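Local coordinates for uncharacterized protein (Bacteroides ovatus, PDB 4IPB), which is of unknown function but belongs to the PepSY-like family of putative beta-lactamase-inhibitor-like proteins, at residues K101-Q112 / T124-L134; W24-C32 / V44-V53. All coordinates share one frame; numbering follows the deposited sequence.

Contact 1: residues K101-Q112 / T124-L134; sequences KVGQDNVDIKYQ and TRNVSDMYDIL
Q112 lays its carboxamide alongside the guanidinium group of R125, the two planes only 3° apart. OE1 of Q112 takes two hydrogen bonds from R125, one from NH2 at 2.8 Å and one from NE at 2.9 Å. NH2 meets a lone pair of that oxygen in the carbonyl plane, whereas NE approaches nearly along the C=O axis. This side-on grip fixes the amide's rotation and turns its NE2 toward the loop that follows strand 121-126, where it donates to I133 O at 3.0 Å; the donor stands above that carbonyl's plane. The extended Q112 chain (chi2 176°) carries the amide beyond its own strand, with V127 CG1 against OE1 and L134 CD2 against NE2. The selenium of selenomethionine M130 lies over one guanidinium face, offset toward the rim, and R125 NH2 also donates a hydrogen bond to T138 OG1.

Beneath these side chains, Q112 and R125 form an antiparallel hydrogen-bonded pair, their backbone N and O atoms bonded in both directions. Y111 and N126 make the adjoining non-hydrogen-bonded pair, whose side chains lie on the other face of the sheet; there Y111 CD1 comes to 3.6 Å from N126 CA. V127 N still bonds K110 O at 2.9 Å, but at K110 N a side chain replaces the backbone acceptor: S128 OG receives it at 3.0 Å. That hydroxyl in turn donates to N126 OD1, which also accepts from S128 N at 2.9 Å and so closes an Asx turn. The lysine's own NZ is directed to a salt bridge with D84. Register and bonding are those of an antiparallel beta hairpin, 107-115 with 121-126, at one edge of the sheet of this PepSY-like protein, with the edge strand ending in an Asx turn.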
loop_
_atom_site.group_PDB
_atom_site.type_symbol
_atom_site.label_atom_id
_atom_site.label_comp_id
_atom_site.label_asym_id
_atom_site.label_seq_id
_atom_site.Cartn_x
_atom_site.Cartn_y
_atom_site.Cartn_z
ATOM N N LYS A 101 6.222 -5.022 5.805
ATOM C CA LYS A 101 7.582 -5.228 5.350
ATOM C C LYS A 101 8.479 -5.408 6.558
ATOM O O LYS A 101 8.529 -4.551 7.453
ATOM C CB LYS A 101 8.076 -4.063 4.502
ATOM C CG LYS A 101 9.407 -4.328 3.846
ATOM C CD LYS A 101 9.831 -3.148 3.020
ATOM C CE LYS A 101 11.166 -3.411 2.375
ATOM N NZ LYS A 101 11.783 -2.164 1.859
ATOM N N VAL A 102 9.170 -6.548 6.597
ATOM C CA VAL A 102 10.025 -6.870 7.723
ATOM C C VAL A 102 11.451 -7.148 7.306
ATOM O O VAL A 102 11.741 -7.511 6.133
ATOM C CB VAL A 102 9.509 -8.092 8.488
ATOM C CG1 VAL A 102 8.154 -7.777 9.079
ATOM C CG2 VAL A 102 9.409 -9.319 7.602
ATOM N N GLY A 103 12.351 -6.917 8.258
ATOM C CA GLY A 103 13.780 -7.173 8.100
ATOM C C GLY A 103 14.345 -7.612 9.468
ATOM O O GLY A 103 13.647 -7.821 10.443
ATOM N N GLN A 104 15.637 -7.795 9.548
ATOM C CA GLN A 104 16.258 -8.170 10.838
ATOM C C GLN A 104 17.311 -7.155 11.082
ATOM O O GLN A 104 17.865 -6.642 10.126
ATOM C CB GLN A 104 16.849 -9.572 10.771
ATOM C CG GLN A 104 15.792 -10.632 11.002
ATOM C CD GLN A 104 16.336 -12.040 10.923
ATOM O OE1 GLN A 104 17.142 -12.357 10.044
ATOM N NE2 GLN A 104 15.879 -12.908 11.824
ATOM N N ASP A 105 17.538 -6.785 12.344
ATOM C CA ASP A 105 18.653 -5.934 12.655
ATOM C C ASP A 105 19.886 -6.693 12.164
ATOM O O ASP A 105 19.972 -7.929 12.301
ATOM C CB ASP A 105 18.803 -5.673 14.167
ATOM C CG ASP A 105 17.889 -4.597 14.683
ATOM O OD1 ASP A 105 17.282 -3.833 13.884
ATOM O OD2 ASP A 105 17.783 -4.516 15.925
ATOM N N ASN A 106 20.789 -5.935 11.560
ATOM C CA ASN A 106 22.082 -6.409 11.131
ATOM C C ASN A 106 22.134 -7.352 9.919
ATOM O O ASN A 106 23.204 -7.834 9.593
ATOM C CB ASN A 106 22.802 -7.016 12.310
ATOM C CG ASN A 106 23.057 -6.011 13.414
ATOM O OD1 ASN A 106 22.568 -6.177 14.528
ATOM N ND2 ASN A 106 23.890 -5.015 13.145
ATOM N N VAL A 107 21.028 -7.572 9.231
ATOM C CA VAL A 107 21.083 -8.226 7.892
ATOM C C VAL A 107 20.120 -7.568 6.917
ATOM O O VAL A 107 19.137 -6.929 7.311
ATOM C CB VAL A 107 20.848 -9.770 7.885
ATOM C CG1 VAL A 107 22.088 -10.519 8.379
ATOM C CG2 VAL A 107 19.617 -10.149 8.689
ATOM N N ASP A 108 20.452 -7.679 5.642
ATOM C CA ASP A 108 19.764 -6.929 4.601
ATOM C C ASP A 108 18.563 -7.660 3.986
ATOM O O ASP A 108 17.897 -7.129 3.106
ATOM C CB ASP A 108 20.769 -6.515 3.524
ATOM C CG ASP A 108 21.848 -5.610 4.074
ATOM O OD1 ASP A 108 21.487 -4.676 4.830
ATOM O OD2 ASP A 108 23.053 -5.836 3.773
ATOM N N ILE A 109 18.252 -8.842 4.497
ATOM C CA ILE A 109 17.091 -9.600 4.016
ATOM C C ILE A 109 15.794 -8.835 4.352
ATOM O O ILE A 109 15.626 -8.382 5.478
ATOM C CB ILE A 109 17.076 -11.031 4.611
ATOM C CG1 ILE A 109 15.931 -11.829 4.018
ATOM C CG2 ILE A 109 17.032 -11.046 6.149
ATOM C CD1 ILE A 109 16.267 -12.285 2.632
ATOM N N LYS A 110 14.896 -8.665 3.379
ATOM C CA LYS A 110 13.612 -8.030 3.615
ATOM C C LYS A 110 12.504 -8.890 2.974
ATOM O O LYS A 110 12.689 -9.375 1.843
ATOM C CB LYS A 110 13.519 -6.657 2.932
ATOM C CG LYS A 110 14.639 -5.677 3.194
ATOM C CD LYS A 110 14.439 -4.999 4.500
ATOM C CE LYS A 110 15.552 -4.000 4.775
ATOM N NZ LYS A 110 15.555 -3.718 6.229
ATOM N N TYR A 111 11.395 -9.087 3.689
ATOM C CA TYR A 111 10.221 -9.744 3.137
ATOM C C TYR A 111 8.986 -8.860 3.251
ATOM O O TYR A 111 8.874 -8.108 4.211
ATOM C CB TYR A 111 9.885 -11.045 3.876
ATOM C CG TYR A 111 10.968 -12.087 3.805
ATOM C CD1 TYR A 111 11.219 -12.759 2.601
ATOM C CD2 TYR A 111 11.644 -12.485 4.934
ATOM C CE1 TYR A 111 12.232 -13.703 2.526
ATOM C CE2 TYR A 111 12.628 -13.458 4.870
ATOM C CZ TYR A 111 12.921 -14.035 3.665
ATOM O OH TYR A 111 13.918 -14.986 3.690
ATOM N N GLN A 112 8.126 -8.933 2.251
ATOM C CA GLN A 112 6.753 -8.440 2.368
ATOM C C GLN A 112 5.852 -9.585 2.777
ATOM O O GLN A 112 5.909 -10.667 2.167
ATOM C CB GLN A 112 6.181 -7.896 1.058
ATOM C CG GLN A 112 6.720 -6.546 0.668
ATOM C CD GLN A 112 6.181 -6.129 -0.682
ATOM O OE1 GLN A 112 6.187 -6.910 -1.607
ATOM N NE2 GLN A 112 5.695 -4.883 -0.798
ATOM N N THR A 124 4.258 -14.479 1.191
ATOM C CA THR A 124 5.359 -13.561 1.441
ATOM C C THR A 124 6.227 -13.515 0.185
ATOM O O THR A 124 6.198 -14.420 -0.661
ATOM C CB THR A 124 6.233 -13.947 2.612
ATOM O OG1 THR A 124 7.028 -15.060 2.245
ATOM C CG2 THR A 124 5.416 -14.291 3.863
ATOM N N ARG A 125 7.000 -12.438 0.086
ATOM C CA ARG A 125 7.867 -12.222 -1.038
ATOM C C ARG A 125 9.159 -11.608 -0.541
ATOM O O ARG A 125 9.113 -10.663 0.207
ATOM C CB ARG A 125 7.177 -11.188 -1.972
ATOM C CG ARG A 125 7.907 -10.902 -3.223
ATOM C CD ARG A 125 7.015 -10.155 -4.211
ATOM N NE ARG A 125 6.655 -8.772 -3.826
ATOM C CZ ARG A 125 6.103 -7.929 -4.692
ATOM N NH1 ARG A 125 5.854 -8.364 -5.920
ATOM N NH2 ARG A 125 5.824 -6.681 -4.359
ATOM N N ASN A 126 10.293 -12.096 -1.027
ATOM C CA ASN A 126 11.614 -11.501 -0.766
ATOM C C ASN A 126 11.713 -10.223 -1.597
ATOM O O ASN A 126 11.547 -10.275 -2.838
ATOM C CB ASN A 126 12.695 -12.494 -1.165
ATOM C CG ASN A 126 14.072 -12.059 -0.736
ATOM O OD1 ASN A 126 14.398 -10.898 -0.828
ATOM N ND2 ASN A 126 14.876 -12.990 -0.294
ATOM N N VAL A 127 11.979 -9.090 -0.931
ATOM C CA VAL A 127 12.052 -7.833 -1.644
ATOM C C VAL A 127 13.381 -7.164 -1.385
ATOM O O VAL A 127 13.482 -5.946 -1.513
ATOM C CB VAL A 127 10.893 -6.873 -1.336
ATOM C CG1 VAL A 127 9.600 -7.469 -1.820
ATOM C CG2 VAL A 127 10.789 -6.618 0.152
ATOM N N SER A 128 14.382 -7.968 -1.023
ATOM C CA SER A 128 15.697 -7.486 -0.654
ATOM C C SER A 128 16.287 -6.682 -1.830
ATOM O O SER A 128 16.876 -5.616 -1.623
ATOM C CB SER A 128 16.619 -8.662 -0.311
ATOM O OG SER A 128 16.139 -9.425 0.792
ATOM N N ASP A 129 16.102 -7.180 -3.061
ATOM C CA ASP A 129 16.657 -6.543 -4.311
ATOM C C ASP A 129 15.594 -6.134 -5.319
ATOM O O ASP A 129 15.860 -6.068 -6.527
ATOM C CB ASP A 129 17.638 -7.470 -5.051
ATOM C CG ASP A 129 18.548 -8.216 -4.103
ATOM O OD1 ASP A 129 19.597 -7.666 -3.709
ATOM O OD2 ASP A 129 18.162 -9.345 -3.730
HETATM N N MSE A 130 14.393 -5.861 -4.815
HETATM C CA MSE A 130 13.296 -5.497 -5.669
HETATM C C MSE A 130 13.015 -4.021 -5.521
HETATM O O MSE A 130 13.172 -3.426 -4.447
HETATM C CB MSE A 130 12.059 -6.249 -5.284
HETATM C CG MSE A 130 11.935 -7.628 -5.866
HETATM SE SE MSE A 130 10.000 -8.083 -5.762
HETATM C CE MSE A 130 9.218 -6.994 -7.211
ATOM N N TYR A 131 12.606 -3.414 -6.629
ATOM C CA TYR A 131 12.173 -2.023 -6.622
ATOM C C TYR A 131 10.715 -2.034 -7.020
ATOM O O TYR A 131 10.228 -3.048 -7.557
ATOM C CB TYR A 131 13.007 -1.191 -7.612
ATOM N N ASP A 132 10.002 -0.952 -6.721
ATOM C CA ASP A 132 8.616 -0.830 -7.171
ATOM C C ASP A 132 7.830 -2.016 -6.602
ATOM O O ASP A 132 7.273 -2.831 -7.358
ATOM C CB ASP A 132 8.552 -0.805 -8.725
ATOM C CG ASP A 132 7.138 -0.736 -9.266
ATOM O OD1 ASP A 132 6.195 -0.448 -8.483
ATOM O OD2 ASP A 132 6.984 -0.971 -10.487
ATOM N N ILE A 133 7.735 -2.092 -5.279
ATOM C CA ILE A 133 7.119 -3.269 -4.672
ATOM C C ILE A 133 5.670 -3.097 -4.208
ATOM O O ILE A 133 5.116 -4.018 -3.590
ATOM C CB ILE A 133 7.949 -3.802 -3.520
ATOM C CG1 ILE A 133 8.142 -2.778 -2.432
ATOM C CG2 ILE A 133 9.297 -4.275 -4.065
ATOM C CD1 ILE A 133 8.915 -3.274 -1.221
ATOM N N LEU A 134 5.075 -1.938 -4.464
ATOM C CA LEU A 134 3.675 -1.747 -4.123
ATOM C C LEU A 134 2.848 -1.162 -5.293
ATOM O O LEU A 134 1.900 -0.426 -5.076
ATOM C CB LEU A 134 3.604 -0.815 -2.914
ATOM C CG LEU A 134 4.025 -1.411 -1.548
ATOM C CD1 LEU A 134 4.153 -0.258 -0.562
ATOM C CD2 LEU A 134 3.122 -2.534 -1.062
#

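Contact 2: residues W24-C32 / V44-V53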
loop_
_atom_site.group_PDB
_atom_site.type_symbol
_atom_site.label_atom_id
_atom_site.label_comp_id
_atom_site.label_asym_id
_atom_site.label_seq_id
_atom_site.Cartn_x
_atom_site.Cartn_y
_atom_site.Cartn_z
ATOM N N TRP A 24 1.861 13.307 -9.158
ATOM C CA TRP A 24 1.272 12.302 -10.057
ATOM C C TRP A 24 2.356 11.610 -10.928
ATOM O O TRP A 24 3.288 12.222 -11.400
ATOM C CB TRP A 24 0.265 12.947 -10.988
ATOM C CG TRP A 24 -0.986 13.391 -10.361
ATOM C CD1 TRP A 24 -1.263 14.623 -9.880
ATOM C CD2 TRP A 24 -2.170 12.616 -10.228
ATOM N NE1 TRP A 24 -2.569 14.656 -9.426
ATOM C CE2 TRP A 24 -3.140 13.427 -9.621
ATOM C CE3 TRP A 24 -2.510 11.279 -10.564
ATOM C CZ2 TRP A 24 -4.459 12.974 -9.405
ATOM C CZ3 TRP A 24 -3.803 10.829 -10.298
ATOM C CH2 TRP A 24 -4.732 11.670 -9.714
ATOM N N SER A 25 2.150 10.322 -11.164
ATOM C CA SER A 25 2.967 9.502 -12.063
ATOM C C SER A 25 2.087 8.446 -12.694
ATOM O O SER A 25 0.900 8.361 -12.355
ATOM C CB SER A 25 4.074 8.804 -11.253
ATOM O OG SER A 25 3.483 7.933 -10.251
ATOM N N GLN A 26 2.651 7.648 -13.607
ATOM C CA GLN A 26 1.911 6.493 -14.124
ATOM C C GLN A 26 2.803 5.280 -14.272
ATOM O O GLN A 26 4.027 5.396 -14.377
ATOM C CB GLN A 26 1.199 6.837 -15.457
ATOM C CG GLN A 26 2.064 7.106 -16.659
ATOM C CD GLN A 26 1.216 7.314 -17.939
ATOM O OE1 GLN A 26 0.877 6.352 -18.662
ATOM N NE2 GLN A 26 0.890 8.539 -18.218
ATOM N N ASP A 27 2.174 4.091 -14.246
ATOM C CA ASP A 27 2.874 2.796 -14.316
ATOM C C ASP A 27 1.904 1.785 -14.862
ATOM O O ASP A 27 0.795 1.668 -14.332
ATOM C CB ASP A 27 3.328 2.390 -12.915
ATOM C CG ASP A 27 4.303 1.191 -12.880
ATOM O OD1 ASP A 27 4.914 0.866 -13.910
ATOM O OD2 ASP A 27 4.442 0.606 -11.788
ATOM N N ASP A 28 2.306 1.093 -15.937
ATOM C CA ASP A 28 1.511 -0.026 -16.472
ATOM C C ASP A 28 0.129 0.460 -16.866
ATOM O O ASP A 28 -0.850 -0.297 -16.782
ATOM C CB ASP A 28 1.440 -1.197 -15.462
ATOM C CG ASP A 28 2.764 -1.969 -15.349
ATOM O OD1 ASP A 28 3.665 -1.779 -16.194
ATOM O OD2 ASP A 28 2.900 -2.778 -14.411
ATOM N N GLY A 29 0.045 1.724 -17.281
ATOM C CA GLY A 29 -1.201 2.307 -17.760
ATOM C C GLY A 29 -2.141 2.850 -16.726
ATOM O O GLY A 29 -3.265 3.309 -17.051
ATOM N N TYR A 30 -1.713 2.804 -15.454
ATOM C CA TYR A 30 -2.540 3.318 -14.342
ATOM C C TYR A 30 -1.855 4.629 -13.843
ATOM O O TYR A 30 -0.636 4.802 -14.014
ATOM C CB TYR A 30 -2.585 2.289 -13.214
ATOM C CG TYR A 30 -3.266 1.008 -13.572
ATOM C CD1 TYR A 30 -4.625 0.919 -13.554
ATOM C CD2 TYR A 30 -2.540 -0.094 -13.943
ATOM C CE1 TYR A 30 -5.308 -0.275 -13.873
ATOM C CE2 TYR A 30 -3.185 -1.280 -14.277
ATOM C CZ TYR A 30 -4.562 -1.365 -14.220
ATOM O OH TYR A 30 -5.203 -2.524 -14.557
ATOM N N TYR A 31 -2.616 5.534 -13.259
ATOM C CA TYR A 31 -2.141 6.831 -12.774
ATOM C C TYR A 31 -2.136 6.814 -11.241
ATOM O O TYR A 31 -3.149 6.319 -10.643
ATOM C CB TYR A 31 -3.104 7.954 -13.233
ATOM C CG TYR A 31 -3.169 8.000 -14.724
ATOM C CD1 TYR A 31 -4.056 7.168 -15.439
ATOM C CD2 TYR A 31 -2.274 8.754 -15.436
ATOM C CE1 TYR A 31 -4.071 7.148 -16.834
ATOM C CE2 TYR A 31 -2.286 8.729 -16.812
ATOM C CZ TYR A 31 -3.192 7.928 -17.493
ATOM O OH TYR A 31 -3.186 7.888 -18.884
ATOM N N CYS A 32 -1.093 7.356 -10.642
ATOM C CA CYS A 32 -0.918 7.314 -9.188
ATOM C C CYS A 32 -0.791 8.712 -8.652
ATOM O O CYS A 32 0.070 9.477 -9.134
ATOM C CB CYS A 32 0.335 6.539 -8.852
ATOM S SG CYS A 32 0.728 6.503 -7.078
ATOM N N VAL A 44 -2.819 6.744 -4.434
ATOM C CA VAL A 44 -4.158 6.420 -4.904
ATOM C C VAL A 44 -4.080 6.274 -6.416
ATOM O O VAL A 44 -3.646 7.205 -7.111
ATOM C CB VAL A 44 -5.192 7.516 -4.511
ATOM C CG1 VAL A 44 -6.621 7.162 -4.995
ATOM C CG2 VAL A 44 -5.177 7.779 -2.997
ATOM N N TRP A 45 -4.551 5.137 -6.905
ATOM C CA TRP A 45 -4.386 4.743 -8.293
ATOM C C TRP A 45 -5.701 4.728 -9.074
ATOM O O TRP A 45 -6.749 4.380 -8.525
ATOM C CB TRP A 45 -3.756 3.350 -8.355
ATOM C CG TRP A 45 -2.383 3.294 -7.849
ATOM C CD1 TRP A 45 -1.935 3.141 -6.535
ATOM C CD2 TRP A 45 -1.201 3.230 -8.669
ATOM N NE1 TRP A 45 -0.558 3.122 -6.524
ATOM C CE2 TRP A 45 -0.093 3.138 -7.811
ATOM C CE3 TRP A 45 -0.975 3.377 -10.053
ATOM C CZ2 TRP A 45 1.205 3.134 -8.292
ATOM C CZ3 TRP A 45 0.277 3.317 -10.528
ATOM C CH2 TRP A 45 1.381 3.186 -9.657
ATOM N N PHE A 46 -5.625 5.107 -10.349
ATOM C CA PHE A 46 -6.791 5.187 -11.243
ATOM C C PHE A 46 -6.473 4.595 -12.598
ATOM O O PHE A 46 -5.302 4.560 -12.995
ATOM C CB PHE A 46 -7.166 6.677 -11.513
ATOM C CG PHE A 46 -7.467 7.448 -10.264
ATOM C CD1 PHE A 46 -6.484 7.960 -9.466
ATOM C CD2 PHE A 46 -8.779 7.565 -9.843
ATOM C CE1 PHE A 46 -6.807 8.617 -8.257
ATOM C CE2 PHE A 46 -9.105 8.243 -8.668
ATOM C CZ PHE A 46 -8.112 8.747 -7.864
ATOM N N ASN A 47 -7.506 4.126 -13.292
ATOM C CA ASN A 47 -7.362 3.690 -14.670
ATOM C C ASN A 47 -7.673 4.849 -15.636
ATOM O O ASN A 47 -8.014 5.975 -15.219
ATOM C CB ASN A 47 -8.185 2.431 -14.943
ATOM C CG ASN A 47 -9.672 2.691 -14.980
ATOM O OD1 ASN A 47 -10.138 3.835 -15.127
ATOM N ND2 ASN A 47 -10.432 1.627 -14.787
ATOM N N VAL A 48 -7.458 4.594 -16.935
ATOM C CA VAL A 48 -7.633 5.602 -17.960
ATOM C C VAL A 48 -9.075 6.108 -18.114
ATOM O O VAL A 48 -9.266 7.183 -18.704
ATOM C CB VAL A 48 -7.071 5.066 -19.286
ATOM C CG1 VAL A 48 -7.996 4.005 -19.839
ATOM C CG2 VAL A 48 -6.817 6.186 -20.288
ATOM N N ARG A 49 -10.039 5.372 -17.556
ATOM C CA ARG A 49 -11.435 5.785 -17.552
ATOM C C ARG A 49 -11.703 6.706 -16.355
ATOM O O ARG A 49 -12.833 7.123 -16.133
ATOM C CB ARG A 49 -12.368 4.599 -17.410
ATOM C CG ARG A 49 -12.133 3.388 -18.277
ATOM C CD ARG A 49 -12.713 3.496 -19.618
ATOM N NE ARG A 49 -14.188 3.561 -19.729
ATOM C CZ ARG A 49 -14.763 3.865 -20.882
ATOM N NH1 ARG A 49 -13.991 4.101 -21.954
ATOM N NH2 ARG A 49 -16.081 3.974 -20.978
ATOM N N GLY A 50 -10.662 7.038 -15.586
ATOM C CA GLY A 50 -10.834 7.859 -14.410
ATOM C C GLY A 50 -11.441 7.105 -13.225
ATOM O O GLY A 50 -11.918 7.731 -12.280
ATOM N N GLN A 51 -11.451 5.795 -13.249
ATOM C CA GLN A 51 -12.013 4.998 -12.190
ATOM C C GLN A 51 -10.913 4.631 -11.183
ATOM O O GLN A 51 -9.820 4.230 -11.540
ATOM C CB GLN A 51 -12.607 3.690 -12.729
ATOM C CG GLN A 51 -13.715 3.919 -13.745
ATOM C CD GLN A 51 -14.144 2.701 -14.541
ATOM O OE1 GLN A 51 -13.364 1.841 -14.922
ATOM N NE2 GLN A 51 -15.451 2.655 -14.823
ATOM N N TRP A 52 -11.268 4.739 -9.915
ATOM C CA TRP A 52 -10.388 4.360 -8.831
ATOM C C TRP A 52 -10.174 2.839 -8.836
ATOM O O TRP A 52 -11.127 2.069 -8.937
ATOM C CB TRP A 52 -11.037 4.748 -7.515
ATOM C CG TRP A 52 -10.308 4.271 -6.294
ATOM C CD1 TRP A 52 -9.045 4.586 -5.936
ATOM C CD2 TRP A 52 -10.818 3.379 -5.310
ATOM N NE1 TRP A 52 -8.724 3.915 -4.795
ATOM C CE2 TRP A 52 -9.784 3.166 -4.380
ATOM C CE3 TRP A 52 -12.037 2.700 -5.135
ATOM C CZ2 TRP A 52 -9.934 2.364 -3.279
ATOM C CZ3 TRP A 52 -12.163 1.915 -4.039
ATOM C CH2 TRP A 52 -11.133 1.773 -3.120
ATOM N N VAL A 53 -8.910 2.445 -8.775
ATOM C CA VAL A 53 -8.507 1.034 -8.724
ATOM C C VAL A 53 -7.903 0.528 -7.425
ATOM O O VAL A 53 -8.017 -0.664 -7.149
ATOM C CB VAL A 53 -7.705 0.625 -9.935
ATOM C CG1 VAL A 53 -8.580 0.798 -11.188
ATOM C CG2 VAL A 53 -6.380 1.300 -10.020
HETATM O O HOH W 1 -5.814 2.282 -17.308
#
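Y31 and F46 face each other as a hydrogen-bonded pair in the antiparallel hairpin of strands 30-37 and 40-46. Y31 N reaches F46 O at 2.9 Å, and F46 N returns to Y31 O at 2.8 Å. Y31 O also receives a CA-H contact from W45. Past the end of the paired strands a water joins the two turns, donating to G29 O at 2.8 Å and accepting from V48 N.

The type I beta turn from N47 to G50 is closed by G50 N to N47 O and braced by the N47 side chain. N47 OD1 accepts from Q51 N at 3.0 Å and, weakly, from R49 N, while N47 ND2 donates to Q51 OE1 at a nearly straight 173°. T11 and N7 take up G50 O and V48 O.

On the opposite face from Y31 and F46, the W45 indole is bordered in its plane by CB of D27 and of Y30. C32 covers one face: with SG anti to the backbone N (chi1 176°), its sulfur sits over the five-membered ring, while CB stands 3.3 Å from the six-membered ring centroid, 2° off the normal.

Contacts 1 and 2 are two hairpins of one antiparallel sheet, their centres about 26 Å apart. Contact 2 closes along the chain before contact 1 opens. Each lies toward a different border of the sheet: 124-134 starts on the outermost strand 121-126, and 24-32 starts on the outermost strand 23-27. The loop of contact 1 nevertheless reaches segment 24-32, where D132 OD2 lies 3.3 Å from D27 OD2, a close pair of like charges that may favour protonation of one. Helix 136-139 follows that loop and serves both contacts: T138 bonds R125, and P136 packs on D27, Y30 and W45. No active site is established; PEG near R125 and glycerol near V44 probably come from crystallisation.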